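Local coordinates for collagen adhesin (Staphylococcus aureus, PDB 2F68), which probably binds collagen at the staphylococcal cell surface, its two beta-rich domains thought to close around the rope-like ligand in a 'collagen hug', at residues A[165-170]-A[268-273]; A[153-158]-A[169-174]. All coordinates share one frame; numbering follows the deposited sequence.

How the contacts relate
Both contacts lie within the collagen-binding domain and share strand 166-173, which contact 1 uses at its start and contact 2 further on; Trp169 and Phe170 belong to both. Contact 2 is the hairpin pairing of 154-156 with 166-173, at one margin of a five-stranded antiparallel sheet. Contact 1 leaves that sheet and faces strand 269-278 of a second, six-stranded sheet, reached nearly a hundred residues later. The centres are about 12 Å apart. Lys155 NZ joins the two by a probable hydrogen bond to Asn272 O (2.8 Å), and a salt bridge ties Arg168 to Asp158. The hairpin's edge strand is thereby fastened to the opposing sheet as well as to its neighbour.

Contact 1 of 2, residues A[165-170]-A[268-273]; sequences THVRWF and KEFVNN
Trp169 slides its six-membered ring over the side chain of Asn272, so that the asparagine methylene sits on the indole face. The geometry is that of a CH-pi contact: Asn272 CB is 3.5 Å from the centroid of the Trp169 six-membered ring and only 7° from its normal. The two side chains run past one another in opposite directions, with ring and amide planes 58° apart. Asn272 holds CG anti to its backbone N (chi1 -175°), which places OD1 above the indole rim at the CD2-CE3 bond, 4.0 Å from Trp169 CD2, while ND2 rises farther from the ring; OD1 bonds to Tyr258 and ND2 to Asp188, so the buried amide is satisfied at both ends. Across the other face of the indole lies Val167 CG1, from two residues earlier on the same strand, and the ring is thus sandwiched between its own strand and the opposing one. At the rim, Trp169 CH2 meets Phe270 O at 3.3 Å, the carbonyl oxygen lying in the ring plane. The pyrrole N-H reaches Thr260 OG1, a bond that fixes how the indole is turned. Phe270 sets out toward strand 166-170, but its ring then leads away, and Val167 CG2 rests over one face of it, 4.1 Å from Phe270 CD2. Gln194 touches Val167, Trp169 and Phe270 alike, while Val295 adds to the cover on Trp169. No hydrogen bond joins the two segments; side chains span the gap between strand axes 9.6 Å apart and roughly parallel. CA atoms of Val167 and Phe270 are 8.0 Å apart. Such spacing, with alternate residues pointing inward from each strand, is the face-to-face packing of two beta sheets, here forming the interior of the collagen-binding domain's beta sandwich.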
# COMPACT_ATOMS: atom_id res chain seq x y z
N THR A 165 7.92 2.75 0.79
CA THR A 165 8.76 3.69 0.05
C THR A 165 8.44 3.74 -1.45
O THR A 165 8.86 4.66 -2.15
CB THR A 165 10.27 3.39 0.24
OG1 THR A 165 10.53 2.02 -0.08
CG2 THR A 165 10.70 3.66 1.68
N HIS A 166 7.70 2.74 -1.93
CA HIS A 166 7.33 2.66 -3.34
C HIS A 166 5.82 2.69 -3.55
O HIS A 166 5.05 2.20 -2.71
CB HIS A 166 7.92 1.39 -3.97
CG HIS A 166 9.40 1.45 -4.16
ND1 HIS A 166 10.29 1.01 -3.21
CD2 HIS A 166 10.14 1.88 -5.21
CE1 HIS A 166 11.52 1.18 -3.65
NE2 HIS A 166 11.46 1.70 -4.86
N VAL A 167 5.40 3.27 -4.67
CA VAL A 167 4.00 3.27 -5.08
C VAL A 167 3.85 2.49 -6.38
O VAL A 167 4.44 2.85 -7.40
CB VAL A 167 3.44 4.71 -5.25
CG1 VAL A 167 1.95 4.68 -5.59
CG2 VAL A 167 3.67 5.54 -3.99
N ARG A 168 3.06 1.42 -6.33
CA ARG A 168 2.80 0.58 -7.50
C ARG A 168 1.82 1.26 -8.44
O ARG A 168 0.95 2.02 -8.01
CB ARG A 168 2.25 -0.78 -7.08
CG ARG A 168 3.15 -1.57 -6.13
CD ARG A 168 2.38 -2.71 -5.49
NE ARG A 168 2.28 -3.88 -6.36
CZ ARG A 168 1.31 -4.80 -6.28
NH1 ARG A 168 0.34 -4.69 -5.38
NH2 ARG A 168 1.32 -5.83 -7.12
N TRP A 169 1.97 1.00 -9.74
CA TRP A 169 1.06 1.52 -10.76
C TRP A 169 0.75 0.45 -11.80
O TRP A 169 1.62 -0.34 -12.16
CB TRP A 169 1.65 2.76 -11.44
CG TRP A 169 1.87 3.92 -10.51
CD1 TRP A 169 3.07 4.39 -10.05
CD2 TRP A 169 0.86 4.76 -9.94
NE1 TRP A 169 2.87 5.47 -9.23
CE2 TRP A 169 1.52 5.72 -9.14
CE3 TRP A 169 -0.54 4.80 -10.02
CZ2 TRP A 169 0.83 6.71 -8.43
CZ3 TRP A 169 -1.22 5.78 -9.31
CH2 TRP A 169 -0.54 6.73 -8.53
N PHE A 170 -0.49 0.44 -12.27
CA PHE A 170 -0.95 -0.57 -13.23
C PHE A 170 -1.65 0.07 -14.43
O PHE A 170 -2.64 0.79 -14.28
CB PHE A 170 -1.88 -1.58 -12.55
CG PHE A 170 -1.21 -2.44 -11.52
CD1 PHE A 170 -1.17 -2.05 -10.19
CD2 PHE A 170 -0.62 -3.65 -11.88
CE1 PHE A 170 -0.55 -2.85 -9.23
CE2 PHE A 170 -0.00 -4.45 -10.93
CZ PHE A 170 0.03 -4.05 -9.60
N LYS A 268 0.90 13.85 0.87
CA LYS A 268 -0.29 13.07 1.22
C LYS A 268 -0.82 12.23 0.06
O LYS A 268 -1.30 11.11 0.27
CB LYS A 268 -1.39 13.98 1.76
CG LYS A 268 -1.09 14.60 3.12
CD LYS A 268 -2.23 15.50 3.57
CE LYS A 268 -1.94 16.13 4.92
NZ LYS A 268 -3.04 17.02 5.38
N GLU A 269 -0.75 12.78 -1.15
CA GLU A 269 -1.29 12.12 -2.33
C GLU A 269 -0.26 11.96 -3.44
O GLU A 269 0.48 12.90 -3.75
CB GLU A 269 -2.51 12.88 -2.87
CG GLU A 269 -3.77 12.75 -2.01
CD GLU A 269 -4.97 13.48 -2.59
OE1 GLU A 269 -4.89 13.98 -3.74
OE2 GLU A 269 -6.01 13.55 -1.90
N PHE A 270 -0.22 10.77 -4.03
CA PHE A 270 0.65 10.49 -5.17
C PHE A 270 -0.21 10.23 -6.41
O PHE A 270 -0.95 9.25 -6.47
CB PHE A 270 1.58 9.31 -4.88
CG PHE A 270 2.51 9.54 -3.72
CD1 PHE A 270 3.69 10.27 -3.89
CD2 PHE A 270 2.21 9.05 -2.46
CE1 PHE A 270 4.55 10.49 -2.82
CE2 PHE A 270 3.06 9.27 -1.38
CZ PHE A 270 4.23 9.99 -1.57
N VAL A 271 -0.09 11.13 -7.38
CA VAL A 271 -0.96 11.13 -8.56
C VAL A 271 -0.22 10.63 -9.81
O VAL A 271 0.95 10.93 -10.01
CB VAL A 271 -1.55 12.54 -8.83
CG1 VAL A 271 -2.73 12.46 -9.80
CG2 VAL A 271 -1.99 13.21 -7.54
N ASN A 272 -0.94 9.87 -10.63
CA ASN A 272 -0.46 9.45 -11.94
C ASN A 272 -1.54 9.71 -12.99
O ASN A 272 -2.70 9.34 -12.79
CB ASN A 272 -0.04 7.98 -11.92
CG ASN A 272 0.59 7.51 -13.22
OD1 ASN A 272 0.41 6.36 -13.63
ND2 ASN A 272 1.33 8.40 -13.89
N ASN A 273 -1.15 10.36 -14.08
CA ASN A 273 -2.10 10.74 -15.13
C ASN A 273 -1.79 10.06 -16.47
O ASN A 273 -0.63 9.84 -16.80
CB ASN A 273 -2.11 12.26 -15.31
CG ASN A 273 -2.55 13.00 -14.05
OD1 ASN A 273 -3.36 12.51 -13.27
ND2 ASN A 273 -2.00 14.20 -13.86

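Contact 2 of 2, residues A[153-158]-A[169-174]; sequences YYKTGD and WFLNIN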
# COMPACT_ATOMS: atom_id res chain seq x y z
N TYR A 153 -9.66 0.36 -21.18
CA TYR A 153 -8.47 0.83 -20.50
C TYR A 153 -8.80 1.60 -19.23
O TYR A 153 -9.60 2.54 -19.24
CB TYR A 153 -7.59 1.67 -21.44
CG TYR A 153 -6.44 2.37 -20.75
CD1 TYR A 153 -5.31 1.65 -20.34
CD2 TYR A 153 -6.46 3.74 -20.53
CE1 TYR A 153 -4.25 2.29 -19.71
CE2 TYR A 153 -5.40 4.39 -19.90
CZ TYR A 153 -4.30 3.66 -19.49
OH TYR A 153 -3.25 4.29 -18.87
N TYR A 154 -8.17 1.19 -18.12
CA TYR A 154 -8.24 1.92 -16.86
C TYR A 154 -6.90 1.84 -16.14
O TYR A 154 -6.14 0.89 -16.33
CB TYR A 154 -9.38 1.39 -15.97
CG TYR A 154 -9.10 0.06 -15.30
CD1 TYR A 154 -9.34 -1.14 -15.96
CD2 TYR A 154 -8.62 0.01 -13.99
CE1 TYR A 154 -9.09 -2.36 -15.34
CE2 TYR A 154 -8.37 -1.21 -13.36
CZ TYR A 154 -8.61 -2.39 -14.05
OH TYR A 154 -8.36 -3.59 -13.43
N LYS A 155 -6.62 2.84 -15.31
CA LYS A 155 -5.35 2.90 -14.58
C LYS A 155 -5.58 2.90 -13.07
O LYS A 155 -6.43 3.63 -12.56
CB LYS A 155 -4.57 4.14 -15.01
CG LYS A 155 -3.09 4.11 -14.64
CD LYS A 155 -2.34 5.32 -15.18
CE LYS A 155 -2.81 6.62 -14.56
NZ LYS A 155 -2.82 6.59 -13.07
N THR A 156 -4.82 2.06 -12.37
CA THR A 156 -4.94 1.91 -10.92
C THR A 156 -3.57 1.74 -10.25
O THR A 156 -2.56 1.51 -10.93
CB THR A 156 -5.88 0.73 -10.54
OG1 THR A 156 -6.04 0.68 -9.12
CG2 THR A 156 -5.32 -0.61 -11.03
N GLY A 157 -3.54 1.86 -8.93
CA GLY A 157 -2.31 1.71 -8.16
C GLY A 157 -2.54 1.57 -6.67
O GLY A 157 -3.61 1.92 -6.16
N ASP A 158 -1.54 1.04 -5.97
CA ASP A 158 -1.60 0.85 -4.52
C ASP A 158 -0.22 0.88 -3.86
O ASP A 158 0.80 0.89 -4.55
CB ASP A 158 -2.34 -0.45 -4.17
CG ASP A 158 -1.66 -1.69 -4.73
OD1 ASP A 158 -0.67 -2.15 -4.12
OD2 ASP A 158 -2.12 -2.20 -5.76
N TRP A 169 1.97 1.00 -9.74
CA TRP A 169 1.06 1.52 -10.76
C TRP A 169 0.75 0.45 -11.80
O TRP A 169 1.62 -0.34 -12.16
CB TRP A 169 1.65 2.76 -11.44
CG TRP A 169 1.87 3.92 -10.51
CD1 TRP A 169 3.07 4.39 -10.05
CD2 TRP A 169 0.86 4.76 -9.94
NE1 TRP A 169 2.87 5.47 -9.23
CE2 TRP A 169 1.52 5.72 -9.14
CE3 TRP A 169 -0.54 4.80 -10.02
CZ2 TRP A 169 0.83 6.71 -8.43
CZ3 TRP A 169 -1.22 5.78 -9.31
CH2 TRP A 169 -0.54 6.73 -8.53
N PHE A 170 -0.49 0.44 -12.27
CA PHE A 170 -0.95 -0.57 -13.23
C PHE A 170 -1.65 0.07 -14.43
O PHE A 170 -2.64 0.79 -14.28
CB PHE A 170 -1.88 -1.58 -12.55
CG PHE A 170 -1.21 -2.44 -11.52
CD1 PHE A 170 -1.17 -2.05 -10.19
CD2 PHE A 170 -0.62 -3.65 -11.88
CE1 PHE A 170 -0.55 -2.85 -9.23
CE2 PHE A 170 -0.00 -4.45 -10.93
CZ PHE A 170 0.03 -4.05 -9.60
N LEU A 171 -1.13 -0.22 -15.63
CA LEU A 171 -1.75 0.22 -16.87
C LEU A 171 -2.42 -0.96 -17.57
O LEU A 171 -1.77 -1.71 -18.31
CB LEU A 171 -0.72 0.89 -17.80
CG LEU A 171 -0.52 2.41 -17.70
CD1 LEU A 171 0.16 2.81 -16.40
CD2 LEU A 171 0.29 2.90 -18.89
N ASN A 172 -3.71 -1.12 -17.33
CA ASN A 172 -4.48 -2.25 -17.86
C ASN A 172 -5.16 -1.91 -19.19
O ASN A 172 -6.21 -1.26 -19.22
CB ASN A 172 -5.51 -2.72 -16.82
CG ASN A 172 -4.86 -3.17 -15.52
OD1 ASN A 172 -3.95 -3.99 -15.51
ND2 ASN A 172 -5.34 -2.63 -14.41
N ILE A 173 -4.55 -2.37 -20.28
CA ILE A 173 -5.01 -2.05 -21.64
C ILE A 173 -5.71 -3.25 -22.28
O ILE A 173 -5.24 -4.39 -22.18
CB ILE A 173 -3.84 -1.60 -22.55
CG1 ILE A 173 -2.91 -0.63 -21.81
CG2 ILE A 173 -4.37 -0.97 -23.84
CD1 ILE A 173 -1.55 -0.44 -22.45
N ASN A 174 -6.84 -2.98 -22.93
CA ASN A 174 -7.65 -3.98 -23.64
C ASN A 174 -7.96 -5.21 -22.77
O ASN A 174 -7.58 -6.34 -23.09
CB ASN A 174 -7.00 -4.38 -24.97
CG ASN A 174 -7.96 -5.10 -25.91
OD1 ASN A 174 -9.18 -5.07 -25.73
ND2 ASN A 174 -7.41 -5.74 -26.93
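Asn172, Tyr153 and Phe170 have the most surface buried where strand 154-156 pairs with 169-173. Asn172 passes under the Tyr154 ring: its CB lies over one face, 4.3 Å from the Tyr154 ring centroid, with amide and ring planes 49° apart. Tyr154 turns its ring back over the partner strand by setting CG between its own backbone N and carbonyl carbon (chi1 75°). Asn172 ND2 comes close to the phenol at a poor angle for bonding, whereas OD1 is bonded to Ser255 on the next strand. Tyr153 lies at the other side of the sheet, its OH against Leu171 CG at the ring edge and its CD1 3.2 Å from Asn172 O and 3.6 Å from Ile173 CG1; the hydroxyl goes on to Ser274, and the ring meets Phe291 edge-to-face. Phe170 shares the face of Tyr154, Thr156 and Asn172. Its CB touches Thr156 CG2 at 3.9 Å, Thr156 O lies in the ring plane at its edge, and Asp158 OD2 crosses near CE1 while OD1 of that carboxylate pairs with Arg168. Beneath these groups the backbone is antiparallel, with Tyr154-Asn172 and Thr156-Phe170 as hydrogen-bonded pairs and Lys155-Leu171 a non-hydrogen-bonded pair between them. The bond from Phe170 N to Thr156 O is the shortest, at 2.7 Å, and that from Tyr154 N to the same Asn172 O is weak at 3.3 Å. Lys155 runs alongside Leu171, CD to CD1 at 3.7 Å, then bends at its last two torsions, bringing NZ to Asn272 O. The chemistry is divided by face: polar and aromatic groups mix on the partly exposed side, while on the buried side Lys155 methylenes lie on Leu171 and the probably charged ammonium reaches a carbonyl of the opposing sheet, Asp188 also touching the lysine.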